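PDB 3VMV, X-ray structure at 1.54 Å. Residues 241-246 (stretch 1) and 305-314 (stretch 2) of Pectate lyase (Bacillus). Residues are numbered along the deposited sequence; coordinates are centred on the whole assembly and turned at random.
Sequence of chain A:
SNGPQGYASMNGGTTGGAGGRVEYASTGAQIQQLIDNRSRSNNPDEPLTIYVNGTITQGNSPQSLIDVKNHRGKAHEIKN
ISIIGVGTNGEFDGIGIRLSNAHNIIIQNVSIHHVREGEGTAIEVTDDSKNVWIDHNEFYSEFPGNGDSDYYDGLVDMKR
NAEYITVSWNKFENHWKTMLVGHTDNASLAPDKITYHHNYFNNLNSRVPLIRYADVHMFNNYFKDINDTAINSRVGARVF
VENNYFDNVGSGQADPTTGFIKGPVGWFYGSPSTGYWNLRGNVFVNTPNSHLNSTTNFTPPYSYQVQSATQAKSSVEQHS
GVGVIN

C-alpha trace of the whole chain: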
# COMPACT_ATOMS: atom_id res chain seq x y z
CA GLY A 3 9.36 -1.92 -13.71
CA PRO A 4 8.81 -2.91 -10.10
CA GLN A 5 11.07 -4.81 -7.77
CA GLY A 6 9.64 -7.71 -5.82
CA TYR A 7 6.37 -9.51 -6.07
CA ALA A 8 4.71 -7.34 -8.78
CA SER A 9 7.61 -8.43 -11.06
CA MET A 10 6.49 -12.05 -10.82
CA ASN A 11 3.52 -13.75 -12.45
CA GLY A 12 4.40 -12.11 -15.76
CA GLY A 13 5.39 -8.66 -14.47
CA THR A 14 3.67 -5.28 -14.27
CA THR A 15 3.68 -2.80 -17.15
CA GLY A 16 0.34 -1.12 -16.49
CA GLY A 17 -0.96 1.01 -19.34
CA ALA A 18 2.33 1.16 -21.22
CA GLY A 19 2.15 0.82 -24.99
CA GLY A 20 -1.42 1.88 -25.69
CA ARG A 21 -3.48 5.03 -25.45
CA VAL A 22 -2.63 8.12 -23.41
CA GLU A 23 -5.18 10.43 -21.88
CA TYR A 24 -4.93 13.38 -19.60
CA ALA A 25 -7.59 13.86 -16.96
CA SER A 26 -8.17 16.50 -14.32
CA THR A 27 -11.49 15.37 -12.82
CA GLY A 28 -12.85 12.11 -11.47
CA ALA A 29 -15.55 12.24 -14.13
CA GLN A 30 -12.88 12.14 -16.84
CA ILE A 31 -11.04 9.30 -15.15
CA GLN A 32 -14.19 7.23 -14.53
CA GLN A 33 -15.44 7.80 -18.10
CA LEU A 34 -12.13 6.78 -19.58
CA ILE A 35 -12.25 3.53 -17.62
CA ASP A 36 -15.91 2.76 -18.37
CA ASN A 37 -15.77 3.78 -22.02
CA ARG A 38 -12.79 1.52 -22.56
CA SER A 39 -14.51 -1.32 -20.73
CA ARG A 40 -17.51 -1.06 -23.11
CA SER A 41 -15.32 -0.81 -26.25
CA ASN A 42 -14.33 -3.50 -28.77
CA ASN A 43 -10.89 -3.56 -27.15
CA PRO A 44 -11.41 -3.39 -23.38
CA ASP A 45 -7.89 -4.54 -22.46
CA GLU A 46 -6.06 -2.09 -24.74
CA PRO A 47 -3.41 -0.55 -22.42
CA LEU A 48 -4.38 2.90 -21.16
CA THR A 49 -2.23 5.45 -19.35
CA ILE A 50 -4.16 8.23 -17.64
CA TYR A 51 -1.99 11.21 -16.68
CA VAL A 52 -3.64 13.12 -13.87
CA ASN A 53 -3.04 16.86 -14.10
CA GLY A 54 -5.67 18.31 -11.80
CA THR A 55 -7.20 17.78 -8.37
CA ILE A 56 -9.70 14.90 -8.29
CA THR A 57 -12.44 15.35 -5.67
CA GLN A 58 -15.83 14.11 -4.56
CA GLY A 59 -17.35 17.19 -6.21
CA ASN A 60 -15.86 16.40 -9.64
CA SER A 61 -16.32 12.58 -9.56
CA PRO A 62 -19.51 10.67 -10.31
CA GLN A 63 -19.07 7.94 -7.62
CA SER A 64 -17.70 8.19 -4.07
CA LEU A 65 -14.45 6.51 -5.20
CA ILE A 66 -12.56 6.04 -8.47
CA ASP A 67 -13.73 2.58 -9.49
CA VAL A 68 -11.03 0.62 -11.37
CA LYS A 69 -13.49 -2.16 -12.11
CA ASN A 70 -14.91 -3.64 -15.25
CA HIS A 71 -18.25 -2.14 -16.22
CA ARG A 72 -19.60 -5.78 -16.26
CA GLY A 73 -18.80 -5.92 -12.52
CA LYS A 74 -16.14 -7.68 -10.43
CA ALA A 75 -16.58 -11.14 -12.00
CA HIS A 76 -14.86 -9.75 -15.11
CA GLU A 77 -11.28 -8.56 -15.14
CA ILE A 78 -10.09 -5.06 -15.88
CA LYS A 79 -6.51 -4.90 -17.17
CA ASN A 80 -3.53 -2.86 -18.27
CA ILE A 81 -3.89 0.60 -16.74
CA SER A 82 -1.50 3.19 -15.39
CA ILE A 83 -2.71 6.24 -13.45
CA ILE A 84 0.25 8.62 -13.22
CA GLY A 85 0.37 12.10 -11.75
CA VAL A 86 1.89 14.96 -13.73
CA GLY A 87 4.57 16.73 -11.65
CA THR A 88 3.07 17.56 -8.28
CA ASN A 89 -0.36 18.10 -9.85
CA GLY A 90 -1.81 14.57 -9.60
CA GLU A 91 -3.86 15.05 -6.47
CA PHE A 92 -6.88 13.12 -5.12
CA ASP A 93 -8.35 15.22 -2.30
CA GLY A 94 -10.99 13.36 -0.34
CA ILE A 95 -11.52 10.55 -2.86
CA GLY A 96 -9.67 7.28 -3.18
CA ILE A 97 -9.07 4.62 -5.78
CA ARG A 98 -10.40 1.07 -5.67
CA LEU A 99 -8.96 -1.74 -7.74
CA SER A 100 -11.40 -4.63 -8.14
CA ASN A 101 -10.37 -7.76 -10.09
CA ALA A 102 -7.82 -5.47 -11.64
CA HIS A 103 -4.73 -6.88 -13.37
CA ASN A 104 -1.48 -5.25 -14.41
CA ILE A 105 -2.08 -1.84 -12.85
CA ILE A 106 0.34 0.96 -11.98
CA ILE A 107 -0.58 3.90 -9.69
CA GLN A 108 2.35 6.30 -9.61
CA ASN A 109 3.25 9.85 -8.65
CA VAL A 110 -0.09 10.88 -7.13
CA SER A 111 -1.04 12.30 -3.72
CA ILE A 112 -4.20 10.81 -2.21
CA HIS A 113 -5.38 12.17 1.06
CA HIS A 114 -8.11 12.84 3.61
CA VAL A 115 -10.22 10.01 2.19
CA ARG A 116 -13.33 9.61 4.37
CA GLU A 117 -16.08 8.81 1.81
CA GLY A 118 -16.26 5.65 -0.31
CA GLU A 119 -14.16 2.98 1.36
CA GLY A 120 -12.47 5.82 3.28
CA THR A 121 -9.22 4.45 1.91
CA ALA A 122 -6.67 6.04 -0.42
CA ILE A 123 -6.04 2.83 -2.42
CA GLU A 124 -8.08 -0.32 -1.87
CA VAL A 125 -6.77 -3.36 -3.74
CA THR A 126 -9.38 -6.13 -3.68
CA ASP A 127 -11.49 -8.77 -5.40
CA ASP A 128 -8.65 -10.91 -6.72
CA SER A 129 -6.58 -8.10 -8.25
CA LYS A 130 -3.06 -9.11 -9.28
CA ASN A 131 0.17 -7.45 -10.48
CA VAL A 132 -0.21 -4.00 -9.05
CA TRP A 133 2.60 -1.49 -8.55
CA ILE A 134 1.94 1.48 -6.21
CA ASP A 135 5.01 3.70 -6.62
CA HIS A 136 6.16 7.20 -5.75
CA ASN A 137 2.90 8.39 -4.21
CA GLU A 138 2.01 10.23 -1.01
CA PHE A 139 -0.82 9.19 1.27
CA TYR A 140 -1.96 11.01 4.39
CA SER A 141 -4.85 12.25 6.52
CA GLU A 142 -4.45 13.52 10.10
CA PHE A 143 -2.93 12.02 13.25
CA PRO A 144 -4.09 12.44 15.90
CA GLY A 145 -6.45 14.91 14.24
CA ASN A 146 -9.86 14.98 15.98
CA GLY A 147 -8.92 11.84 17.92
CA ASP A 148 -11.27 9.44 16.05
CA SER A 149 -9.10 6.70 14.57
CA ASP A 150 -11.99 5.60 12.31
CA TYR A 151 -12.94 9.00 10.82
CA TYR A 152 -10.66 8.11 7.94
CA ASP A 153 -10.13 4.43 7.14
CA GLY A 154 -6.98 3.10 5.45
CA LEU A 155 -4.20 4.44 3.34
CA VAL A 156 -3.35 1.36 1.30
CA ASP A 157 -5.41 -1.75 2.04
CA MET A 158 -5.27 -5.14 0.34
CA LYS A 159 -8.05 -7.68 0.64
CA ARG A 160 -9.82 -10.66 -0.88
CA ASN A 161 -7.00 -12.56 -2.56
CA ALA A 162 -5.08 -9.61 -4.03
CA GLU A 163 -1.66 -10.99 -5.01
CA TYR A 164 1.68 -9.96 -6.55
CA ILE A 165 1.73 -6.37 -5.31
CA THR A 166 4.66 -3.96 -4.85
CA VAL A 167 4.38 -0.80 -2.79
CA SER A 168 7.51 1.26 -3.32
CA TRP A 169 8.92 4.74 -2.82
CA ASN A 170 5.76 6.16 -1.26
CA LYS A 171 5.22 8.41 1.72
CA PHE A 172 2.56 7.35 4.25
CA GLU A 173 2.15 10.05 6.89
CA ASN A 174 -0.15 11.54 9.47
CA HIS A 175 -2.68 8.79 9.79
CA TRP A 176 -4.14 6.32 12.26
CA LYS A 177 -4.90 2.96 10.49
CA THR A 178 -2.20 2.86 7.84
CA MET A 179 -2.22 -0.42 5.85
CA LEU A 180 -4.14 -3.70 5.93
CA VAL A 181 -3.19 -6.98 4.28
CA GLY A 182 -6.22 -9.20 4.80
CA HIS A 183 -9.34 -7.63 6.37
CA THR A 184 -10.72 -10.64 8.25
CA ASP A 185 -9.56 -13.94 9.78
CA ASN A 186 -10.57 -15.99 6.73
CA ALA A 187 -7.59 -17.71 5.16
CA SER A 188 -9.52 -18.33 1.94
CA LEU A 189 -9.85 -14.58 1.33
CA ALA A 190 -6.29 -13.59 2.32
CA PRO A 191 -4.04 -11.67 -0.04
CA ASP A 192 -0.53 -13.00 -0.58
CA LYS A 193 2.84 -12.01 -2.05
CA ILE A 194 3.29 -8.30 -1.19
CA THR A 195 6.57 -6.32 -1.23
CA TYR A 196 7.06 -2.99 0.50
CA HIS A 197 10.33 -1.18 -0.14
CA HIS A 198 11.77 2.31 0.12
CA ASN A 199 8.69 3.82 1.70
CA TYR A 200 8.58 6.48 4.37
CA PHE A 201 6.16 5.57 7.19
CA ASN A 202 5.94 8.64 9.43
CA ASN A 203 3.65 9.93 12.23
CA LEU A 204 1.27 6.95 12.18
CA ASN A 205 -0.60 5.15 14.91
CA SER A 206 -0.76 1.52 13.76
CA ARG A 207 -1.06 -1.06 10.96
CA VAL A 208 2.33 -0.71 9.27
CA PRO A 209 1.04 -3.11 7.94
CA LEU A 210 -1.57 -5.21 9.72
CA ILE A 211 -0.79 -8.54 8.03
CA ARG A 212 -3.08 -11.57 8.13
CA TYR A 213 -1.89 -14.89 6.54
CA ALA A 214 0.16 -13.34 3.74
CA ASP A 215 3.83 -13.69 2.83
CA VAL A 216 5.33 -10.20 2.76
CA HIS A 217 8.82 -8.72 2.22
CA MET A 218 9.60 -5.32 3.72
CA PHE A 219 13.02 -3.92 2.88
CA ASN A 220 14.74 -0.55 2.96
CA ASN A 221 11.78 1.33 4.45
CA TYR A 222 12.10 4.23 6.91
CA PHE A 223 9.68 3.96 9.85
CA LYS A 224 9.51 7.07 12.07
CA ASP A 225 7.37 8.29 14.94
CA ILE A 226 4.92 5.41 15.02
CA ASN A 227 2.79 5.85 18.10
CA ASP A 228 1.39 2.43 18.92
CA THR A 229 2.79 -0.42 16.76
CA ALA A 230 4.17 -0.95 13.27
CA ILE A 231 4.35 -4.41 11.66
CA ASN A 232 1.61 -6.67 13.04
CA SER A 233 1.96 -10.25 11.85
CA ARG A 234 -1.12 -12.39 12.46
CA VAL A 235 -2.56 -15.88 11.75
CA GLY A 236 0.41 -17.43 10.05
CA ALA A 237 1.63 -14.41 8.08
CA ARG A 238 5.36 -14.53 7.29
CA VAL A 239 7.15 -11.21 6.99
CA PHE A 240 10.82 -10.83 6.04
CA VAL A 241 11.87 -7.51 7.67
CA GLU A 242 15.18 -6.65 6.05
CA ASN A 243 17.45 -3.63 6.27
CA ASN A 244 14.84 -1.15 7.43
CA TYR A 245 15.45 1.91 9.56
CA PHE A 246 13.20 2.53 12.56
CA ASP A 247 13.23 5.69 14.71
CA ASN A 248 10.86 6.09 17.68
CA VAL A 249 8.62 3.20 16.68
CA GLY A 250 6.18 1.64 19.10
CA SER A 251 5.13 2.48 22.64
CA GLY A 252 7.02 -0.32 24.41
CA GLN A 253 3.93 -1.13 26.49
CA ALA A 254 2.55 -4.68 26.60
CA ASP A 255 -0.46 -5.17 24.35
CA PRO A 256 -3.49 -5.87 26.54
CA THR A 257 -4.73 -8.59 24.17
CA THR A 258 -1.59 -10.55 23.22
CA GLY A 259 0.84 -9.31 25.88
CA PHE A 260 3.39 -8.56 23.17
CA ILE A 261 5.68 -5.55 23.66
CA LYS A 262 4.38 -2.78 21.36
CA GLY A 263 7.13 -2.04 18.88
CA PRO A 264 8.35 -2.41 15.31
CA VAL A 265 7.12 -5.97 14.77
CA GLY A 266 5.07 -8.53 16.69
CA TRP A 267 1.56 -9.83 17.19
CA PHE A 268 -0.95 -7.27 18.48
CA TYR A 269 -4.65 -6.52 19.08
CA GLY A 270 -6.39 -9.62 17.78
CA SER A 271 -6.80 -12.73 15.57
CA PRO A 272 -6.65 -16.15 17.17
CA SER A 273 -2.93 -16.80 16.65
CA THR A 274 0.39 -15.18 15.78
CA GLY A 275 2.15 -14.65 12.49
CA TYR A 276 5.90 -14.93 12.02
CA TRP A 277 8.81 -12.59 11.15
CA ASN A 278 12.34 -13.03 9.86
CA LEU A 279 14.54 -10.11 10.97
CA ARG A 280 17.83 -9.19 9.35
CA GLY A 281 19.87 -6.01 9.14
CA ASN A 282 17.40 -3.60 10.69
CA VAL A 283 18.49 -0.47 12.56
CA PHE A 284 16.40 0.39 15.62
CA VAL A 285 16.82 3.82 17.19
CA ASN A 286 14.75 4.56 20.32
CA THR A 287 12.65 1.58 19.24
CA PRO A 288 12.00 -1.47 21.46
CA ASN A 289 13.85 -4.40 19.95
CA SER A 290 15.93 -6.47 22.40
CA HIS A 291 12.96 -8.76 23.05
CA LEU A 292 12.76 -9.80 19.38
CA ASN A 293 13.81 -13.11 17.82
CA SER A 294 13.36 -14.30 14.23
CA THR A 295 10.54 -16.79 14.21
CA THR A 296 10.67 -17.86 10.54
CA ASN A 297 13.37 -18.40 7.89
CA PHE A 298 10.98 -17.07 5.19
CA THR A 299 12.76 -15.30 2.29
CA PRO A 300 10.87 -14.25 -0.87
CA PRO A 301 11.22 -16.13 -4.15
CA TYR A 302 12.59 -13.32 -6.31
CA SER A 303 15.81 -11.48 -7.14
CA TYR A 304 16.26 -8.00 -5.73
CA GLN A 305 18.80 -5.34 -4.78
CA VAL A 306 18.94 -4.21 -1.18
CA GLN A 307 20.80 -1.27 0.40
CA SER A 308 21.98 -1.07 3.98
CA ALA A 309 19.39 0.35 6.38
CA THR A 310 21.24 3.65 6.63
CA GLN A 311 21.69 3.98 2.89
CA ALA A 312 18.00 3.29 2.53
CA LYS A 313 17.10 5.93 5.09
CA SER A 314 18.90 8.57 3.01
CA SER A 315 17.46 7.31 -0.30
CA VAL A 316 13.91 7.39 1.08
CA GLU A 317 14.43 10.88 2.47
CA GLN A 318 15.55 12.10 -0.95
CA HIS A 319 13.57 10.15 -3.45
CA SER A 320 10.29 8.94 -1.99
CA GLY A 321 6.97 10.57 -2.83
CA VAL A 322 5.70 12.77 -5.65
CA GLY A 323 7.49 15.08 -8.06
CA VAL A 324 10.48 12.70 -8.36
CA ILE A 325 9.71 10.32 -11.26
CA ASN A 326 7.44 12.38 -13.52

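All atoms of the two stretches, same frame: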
# COMPACT_ATOMS: atom_id res chain seq x y z
N VAL A 241 11.63 -8.93 7.33
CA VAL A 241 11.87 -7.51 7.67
C VAL A 241 13.35 -7.31 7.55
O VAL A 241 14.10 -7.73 8.42
CB VAL A 241 11.38 -7.23 9.07
CG1 VAL A 241 11.51 -5.75 9.44
CG2 VAL A 241 9.92 -7.74 9.21
N GLU A 242 13.75 -6.67 6.45
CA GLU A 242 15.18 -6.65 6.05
C GLU A 242 15.69 -5.24 5.80
O GLU A 242 15.18 -4.49 4.95
CB GLU A 242 15.28 -7.47 4.75
CG GLU A 242 16.70 -7.61 4.22
CD GLU A 242 16.75 -8.29 2.85
OE1 GLU A 242 15.75 -8.17 2.10
OE2 GLU A 242 17.82 -8.88 2.53
N ASN A 243 16.74 -4.89 6.53
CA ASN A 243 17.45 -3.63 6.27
C ASN A 243 16.55 -2.41 6.24
O ASN A 243 16.62 -1.56 5.35
CB ASN A 243 18.29 -3.72 4.97
CG ASN A 243 19.43 -4.73 5.07
OD1 ASN A 243 19.45 -5.65 5.93
ND2 ASN A 243 20.39 -4.58 4.15
N ASN A 244 15.66 -2.34 7.22
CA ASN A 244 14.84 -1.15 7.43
C ASN A 244 15.40 -0.30 8.54
O ASN A 244 16.10 -0.82 9.40
CB ASN A 244 13.40 -1.53 7.80
CG ASN A 244 12.71 -2.41 6.78
OD1 ASN A 244 12.15 -1.92 5.80
ND2 ASN A 244 12.73 -3.71 7.01
N TYR A 245 15.04 0.98 8.53
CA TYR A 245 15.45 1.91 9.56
C TYR A 245 14.24 2.32 10.38
O TYR A 245 13.24 2.75 9.79
CB TYR A 245 16.14 3.14 8.92
CG TYR A 245 16.95 3.93 9.87
CD1 TYR A 245 18.30 3.65 9.97
CD2 TYR A 245 16.41 4.93 10.67
CE1 TYR A 245 19.10 4.29 10.81
CE2 TYR A 245 17.29 5.62 11.60
CZ TYR A 245 18.61 5.24 11.61
OH TYR A 245 19.55 5.80 12.45
N PHE A 246 14.31 2.15 11.72
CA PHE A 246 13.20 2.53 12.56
C PHE A 246 13.67 3.57 13.57
O PHE A 246 14.69 3.38 14.22
CB PHE A 246 12.77 1.32 13.41
CG PHE A 246 12.24 0.15 12.62
CD1 PHE A 246 10.86 -0.02 12.45
CD2 PHE A 246 13.10 -0.78 12.04
CE1 PHE A 246 10.35 -1.12 11.76
CE2 PHE A 246 12.61 -1.89 11.36
CZ PHE A 246 11.24 -2.08 11.19
N GLN A 305 17.64 -6.08 -5.28
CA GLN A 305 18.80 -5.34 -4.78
C GLN A 305 18.41 -4.67 -3.50
O GLN A 305 17.31 -4.07 -3.45
CB GLN A 305 19.20 -4.29 -5.82
CG GLN A 305 19.77 -4.92 -7.06
CD GLN A 305 21.16 -5.46 -6.82
OE1 GLN A 305 22.01 -4.78 -6.23
NE2 GLN A 305 21.40 -6.69 -7.27
N VAL A 306 19.28 -4.76 -2.50
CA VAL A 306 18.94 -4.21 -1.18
C VAL A 306 20.10 -3.39 -0.64
O VAL A 306 21.26 -3.83 -0.65
CB VAL A 306 18.46 -5.33 -0.23
CG1 VAL A 306 19.54 -6.41 -0.02
CG2 VAL A 306 18.03 -4.74 1.13
N GLN A 307 19.81 -2.16 -0.23
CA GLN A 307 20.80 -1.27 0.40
C GLN A 307 20.95 -1.58 1.88
O GLN A 307 20.15 -2.30 2.46
CB GLN A 307 20.33 0.17 0.27
CG GLN A 307 20.13 0.66 -1.16
CD GLN A 307 19.65 2.11 -1.13
OE1 GLN A 307 18.52 2.38 -0.75
NE2 GLN A 307 20.56 3.02 -1.36
N SER A 308 21.97 -1.01 2.52
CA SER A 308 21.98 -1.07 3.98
C SER A 308 20.82 -0.22 4.51
O SER A 308 20.25 0.61 3.79
CB SER A 308 23.29 -0.51 4.51
OG SER A 308 23.36 0.90 4.32
N ALA A 309 20.47 -0.43 5.77
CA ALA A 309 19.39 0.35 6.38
C ALA A 309 19.70 1.83 6.35
O ALA A 309 18.79 2.64 6.12
CB ALA A 309 19.15 -0.11 7.83
N THR A 310 20.94 2.22 6.59
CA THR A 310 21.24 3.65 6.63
C THR A 310 21.30 4.25 5.25
O THR A 310 20.92 5.41 5.06
CB THR A 310 22.53 3.94 7.41
OG1 THR A 310 23.62 3.18 6.83
CG2 THR A 310 22.35 3.56 8.90
N GLN A 311 21.74 3.48 4.25
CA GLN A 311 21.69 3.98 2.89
C GLN A 311 20.24 4.13 2.48
O GLN A 311 19.88 5.11 1.81
CB GLN A 311 22.36 2.98 1.96
CG GLN A 311 23.88 2.97 2.08
CD GLN A 311 24.52 1.69 1.51
OE1 GLN A 311 23.84 0.73 1.10
NE2 GLN A 311 25.85 1.66 1.51
N ALA A 312 19.41 3.17 2.86
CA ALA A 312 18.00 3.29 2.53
C ALA A 312 17.35 4.50 3.17
O ALA A 312 16.53 5.17 2.53
CB ALA A 312 17.28 2.02 2.91
N LYS A 313 17.69 4.76 4.43
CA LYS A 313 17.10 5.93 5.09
C LYS A 313 17.36 7.19 4.25
O LYS A 313 16.44 7.96 4.00
CB LYS A 313 17.68 6.05 6.49
CG LYS A 313 17.31 7.36 7.20
CD LYS A 313 18.11 7.45 8.47
CE LYS A 313 17.72 8.66 9.31
NZ LYS A 313 18.29 9.90 8.71
N SER A 314 18.61 7.39 3.82
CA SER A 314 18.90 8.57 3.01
C SER A 314 18.22 8.56 1.64
O SER A 314 17.73 9.59 1.17
CB SER A 314 20.40 8.75 2.88
OG SER A 314 20.99 7.61 2.30

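Stretch 1 is two short strand segments, 241-242 and 245-246, joined by a turn at Asn243 and Asn244; stretch 2 runs as an extended segment into a helix that begins at Ala309. The backbones come nearest where the turn meets the helix start, with Asn243 CA and Ala309 CA 4.4 Å apart, and the contact buries 418 Å² summed over both sides.

Val241 lies out of reach. Glu242 sets its CA-to-CB bond sideways, but its all-trans chi1 and chi2 extend the chain so that OE2 comes within 3.9 Å of Val306 CG1, a van der Waals contact; both carboxylate oxygens find hydrogen bonds outside the two stretches.

Asn243 supplies the one hydrogen bond across the interface. Its phi/psi of 53/45 is left-handed, a conformation asparagine tolerates well, and its CA-to-CB bond points toward stretch 2. Asn243 ND2 donates to Gln307 O at 2.8 Å with an N-H...O angle of 171°, nearly linear. The same Asn243 ND2 lies 3.8 Å from Val306 CG2. Its backbone contributes too: Asn243 O sits 3.5 Å from Ala309 CA, with 143° at the hydrogen, consistent with a CA-H...O contact.

Asn244 has its CA-to-CB bond pointing away from stretch 2, yet its O atom approaches Ala309 CB at 3.5 Å. The small alanine thus meets the turn through both CA and CB.

Tyr245 has its CA-to-CB bond pointing toward stretch 2. Lys313 CD stands 3.7 Å from the centroid of the Tyr245 ring and 9° off its normal, a CH-pi contact over one face. Lys313 NZ is 5.7 Å from that centroid, so any cation-pi attraction is weak. Tyr245 CE1 also meets Thr310 CG2 at 3.8 Å. Phe246 makes no contact.

The helix start is itself secured: Ser308 OG caps it by accepting from Gln311 N at 3.0 Å, and Gln311 OE1 accepts from Ser308 N at 2.9 Å.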